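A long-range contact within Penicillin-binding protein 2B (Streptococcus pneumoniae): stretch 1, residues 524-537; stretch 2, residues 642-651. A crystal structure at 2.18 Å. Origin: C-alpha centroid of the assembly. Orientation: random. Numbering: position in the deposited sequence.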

# COMPACT_ATOMS: atom_id res chain seq x y z
N THR A 524 -6.08 -6.92 10.08
CA THR A 524 -6.41 -5.72 9.30
C THR A 524 -7.74 -5.91 8.55
O THR A 524 -8.21 -7.02 8.35
N PRO A 525 -8.36 -4.80 8.10
CA PRO A 525 -9.61 -4.93 7.36
C PRO A 525 -9.41 -5.67 6.03
O PRO A 525 -10.31 -6.37 5.59
N MET A 526 -8.24 -5.52 5.38
CA MET A 526 -7.96 -6.25 4.15
C MET A 526 -7.93 -7.76 4.39
O MET A 526 -8.50 -8.52 3.59
N GLN A 527 -7.30 -8.20 5.47
CA GLN A 527 -7.29 -9.63 5.85
C GLN A 527 -8.71 -10.16 6.06
O GLN A 527 -9.05 -11.29 5.65
N LEU A 528 -9.55 -9.36 6.73
CA LEU A 528 -10.94 -9.79 7.00
C LEU A 528 -11.79 -9.81 5.72
O LEU A 528 -12.64 -10.67 5.59
N ALA A 529 -11.52 -8.92 4.76
CA ALA A 529 -12.15 -9.08 3.45
C ALA A 529 -11.69 -10.32 2.69
O ALA A 529 -12.49 -10.97 2.03
N GLN A 530 -10.40 -10.62 2.72
CA GLN A 530 -9.88 -11.77 1.96
C GLN A 530 -10.48 -13.04 2.57
O GLN A 530 -10.74 -14.00 1.87
N TYR A 531 -10.69 -13.02 3.88
CA TYR A 531 -11.24 -14.20 4.56
C TYR A 531 -12.66 -14.49 4.05
O TYR A 531 -12.96 -15.59 3.57
N VAL A 532 -13.54 -13.49 4.08
CA VAL A 532 -14.90 -13.76 3.59
C VAL A 532 -14.91 -14.00 2.07
O VAL A 532 -15.74 -14.79 1.59
N ALA A 533 -13.99 -13.37 1.33
CA ALA A 533 -13.90 -13.59 -0.14
C ALA A 533 -13.48 -15.02 -0.46
O ALA A 533 -13.95 -15.60 -1.46
N THR A 534 -12.62 -15.58 0.39
CA THR A 534 -12.16 -16.97 0.26
C THR A 534 -13.31 -17.96 0.43
O THR A 534 -13.47 -18.91 -0.34
N ILE A 535 -14.12 -17.73 1.46
CA ILE A 535 -15.37 -18.47 1.61
C ILE A 535 -16.26 -18.33 0.38
O ILE A 535 -16.79 -19.31 -0.16
N ALA A 536 -16.40 -17.11 -0.10
CA ALA A 536 -17.25 -16.84 -1.26
C ALA A 536 -16.70 -17.49 -2.54
O ALA A 536 -17.45 -17.72 -3.48
N ASN A 537 -15.40 -17.78 -2.58
CA ASN A 537 -14.79 -18.38 -3.77
C ASN A 537 -14.50 -19.86 -3.51
O ASN A 537 -13.58 -20.46 -4.07
N ASN A 642 -24.12 -16.73 -6.56
CA ASN A 642 -23.05 -16.52 -7.52
C ASN A 642 -22.24 -15.28 -7.16
O ASN A 642 -22.40 -14.23 -7.78
N PRO A 643 -21.36 -15.39 -6.15
CA PRO A 643 -20.87 -14.20 -5.50
C PRO A 643 -20.02 -13.27 -6.38
O PRO A 643 -19.08 -13.70 -7.06
N GLN A 644 -20.34 -11.99 -6.33
CA GLN A 644 -19.63 -11.02 -7.16
C GLN A 644 -19.02 -9.90 -6.32
O GLN A 644 -18.23 -9.09 -6.80
N ILE A 645 -19.37 -9.89 -5.04
CA ILE A 645 -18.75 -8.97 -4.09
C ILE A 645 -18.66 -9.64 -2.71
O ILE A 645 -19.58 -10.34 -2.27
N ALA A 646 -17.55 -9.42 -2.02
CA ALA A 646 -17.36 -9.85 -0.64
C ALA A 646 -16.91 -8.62 0.11
O ALA A 646 -16.08 -7.88 -0.44
N VAL A 647 -17.42 -8.37 1.31
CA VAL A 647 -17.12 -7.12 2.00
C VAL A 647 -16.83 -7.37 3.49
O VAL A 647 -17.47 -8.22 4.10
N ALA A 648 -15.88 -6.62 4.06
CA ALA A 648 -15.61 -6.62 5.48
C ALA A 648 -15.80 -5.23 6.04
O ALA A 648 -15.29 -4.25 5.49
N VAL A 649 -16.43 -5.17 7.20
CA VAL A 649 -16.67 -3.89 7.83
C VAL A 649 -16.15 -4.01 9.24
O VAL A 649 -16.48 -4.98 9.93
N VAL A 650 -15.32 -3.06 9.64
CA VAL A 650 -14.64 -3.15 10.93
C VAL A 650 -14.95 -1.85 11.65
O VAL A 650 -14.59 -0.78 11.19
N PHE A 651 -15.65 -1.95 12.77
CA PHE A 651 -16.12 -0.77 13.49
C PHE A 651 -15.86 -1.04 14.96
O PHE A 651 -16.73 -1.56 15.65

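The most unusual feature of this contact is how closely a helix lies on a strand, with alanines at the centre. The axes of helix 525-536 and strand 645-650 approach to 6.8 Å, and the CA atoms of A529 and A648 are 4.7 Å apart. The two segments run in roughly opposite directions, at 144°. No hydrogen bond crosses between them, so the contact is one of apolar packing.

The strand alternates. A646, A648 and V650 point their CA-to-CB bonds toward the helix, while I645, V647 and V649 point away. On the helix, L528, V532 and A536 point toward the strand. P525, A529 and A533 point sideways but still touch it.

A648 sits against the helix backbone. A648 CB is 3.4 Å from A529 N, 3.6 Å from L528 C and 3.9 Å from P525 O. The A529 N atom is not left unpaired by this approach, because it donates to P525 O at 2.9 Å within the helix. A648 CB also meets L528 CB at 3.9 Å and A529 CB at 4.0 Å.

One turn further along the helix, A646 repeats the pattern. A646 CB lies 3.6 Å from A533 CA and 3.8 Å from A533 CB. V532, with chi1 p, brings CG1 to 4.1 Å from A646 CB. V532 CG1 is also 3.7 Å from V647 O, so this methyl packs on strand backbone as well.

Near the start of the helix, L528 and P525 meet V650. L528 is in the m, t rotamer, and its CD1 reaches V650 CG2 at 3.7 Å. V650 has chi1 t. V650 CG2 also lies 4.1 Å from P525 CB, so one methyl serves two helix residues.

At the other end, P643 precedes the strand and packs on the last helical residue. P643 CB is 4.0 Å from A536 CB, and P643 CG is 3.7 Å from A536 O. Its ring is C-gamma exo.

The polar side chains take no part in the contact. T524, chi1 p, caps the helix: its OG1 accepts from Q527 N at 3.1 Å. In return, T524 N donates to Q527 OE1 at 2.9 Å. T534, chi1 m, points away from the strand, and its OG1 donates to Q530 O at 2.7 Å. Beside the strand, Q644 NE2 donates to N642 O at 3.1 Å. None of these four side chains touches the opposite stretch.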

# COMPACT_ATOMS: atom_id res chain seq x y z
CB THR A 524 -5.36 -5.45 8.21
OG1 THR A 524 -5.47 -6.47 7.22
CG2 THR A 524 -3.94 -5.42 8.76
CB PRO A 525 -10.08 -3.47 7.18
CG PRO A 525 -9.45 -2.72 8.34
CD PRO A 525 -8.13 -3.44 8.63
CB MET A 526 -6.67 -5.72 3.49
CG MET A 526 -6.28 -6.35 2.16
SD MET A 526 -7.47 -5.93 0.84
CE MET A 526 -7.26 -4.15 0.80
CB GLN A 527 -6.44 -9.85 7.11
CG GLN A 527 -4.90 -9.68 6.92
CD GLN A 527 -4.13 -9.83 8.22
OE1 GLN A 527 -4.40 -9.14 9.18
NE2 GLN A 527 -3.15 -10.73 8.25
CB LEU A 528 -11.60 -8.93 8.11
CG LEU A 528 -10.95 -9.16 9.49
CD1 LEU A 528 -11.21 -7.96 10.43
CD2 LEU A 528 -11.56 -10.39 10.10
CB ALA A 529 -11.98 -7.84 2.57
CB GLN A 530 -8.35 -11.88 2.07
CG GLN A 530 -7.72 -13.04 1.24
CD GLN A 530 -6.20 -12.98 1.26
OE1 GLN A 530 -5.59 -12.89 2.34
NE2 GLN A 530 -5.58 -12.92 0.08
CB TYR A 531 -11.16 -14.01 6.08
CG TYR A 531 -12.22 -14.69 6.93
CD1 TYR A 531 -12.35 -16.08 6.92
CD2 TYR A 531 -13.04 -13.97 7.79
CE1 TYR A 531 -13.27 -16.73 7.70
CE2 TYR A 531 -13.99 -14.61 8.59
CZ TYR A 531 -14.08 -15.99 8.54
OH TYR A 531 -15.01 -16.68 9.31
CB VAL A 532 -15.95 -12.70 3.99
CG1 VAL A 532 -15.59 -11.31 3.40
CG2 VAL A 532 -17.32 -13.14 3.48
CB ALA A 533 -12.94 -12.61 -0.82
CB THR A 534 -11.02 -17.27 1.30
OG1 THR A 534 -9.89 -16.42 1.03
CG2 THR A 534 -10.59 -18.73 1.24
CB ILE A 535 -16.15 -18.01 2.88
CG1 ILE A 535 -15.33 -18.35 4.13
CG2 ILE A 535 -17.52 -18.71 2.90
CD1 ILE A 535 -15.85 -17.80 5.46
CB ALA A 536 -17.40 -15.32 -1.45
CB ASN A 537 -13.50 -17.62 -4.10
CG ASN A 537 -12.95 -17.95 -5.47
OD1 ASN A 537 -13.69 -17.99 -6.45
ND2 ASN A 537 -11.63 -18.16 -5.56
CB ASN A 642 -23.63 -16.39 -8.93
CG ASN A 642 -22.57 -16.10 -9.98
OD1 ASN A 642 -21.45 -16.60 -9.89
ND2 ASN A 642 -22.92 -15.30 -10.97
CB PRO A 643 -20.08 -14.75 -4.31
CG PRO A 643 -20.71 -16.10 -4.03
CD PRO A 643 -20.99 -16.62 -5.42
CB GLN A 644 -20.56 -10.49 -8.25
CG GLN A 644 -20.68 -11.46 -9.42
CD GLN A 644 -21.99 -11.28 -10.17
OE1 GLN A 644 -22.24 -10.22 -10.76
NE2 GLN A 644 -22.85 -12.31 -10.13
CB ILE A 645 -19.53 -7.64 -4.01
CG1 ILE A 645 -18.89 -6.69 -3.00
CG2 ILE A 645 -20.99 -7.90 -3.62
CD1 ILE A 645 -19.36 -5.23 -3.07
CB ALA A 646 -16.28 -10.90 -0.58
CB VAL A 647 -18.27 -6.10 1.85
CG1 VAL A 647 -19.56 -6.63 2.49
CG2 VAL A 647 -17.88 -4.75 2.48
CB ALA A 648 -14.17 -7.05 5.79
CB VAL A 649 -18.18 -3.49 7.84
CG1 VAL A 649 -18.37 -2.26 8.75
CG2 VAL A 649 -18.66 -3.23 6.40
CB VAL A 650 -13.10 -3.33 10.75
CG1 VAL A 650 -12.41 -3.33 12.10
CG2 VAL A 650 -12.80 -4.66 9.98
CB PHE A 651 -17.64 -0.61 13.28
CG PHE A 651 -18.16 0.78 13.60
CD1 PHE A 651 -17.65 1.49 14.67
CD2 PHE A 651 -19.16 1.36 12.83
CE1 PHE A 651 -18.11 2.77 14.97
CE2 PHE A 651 -19.64 2.65 13.12
CZ PHE A 651 -19.11 3.35 14.21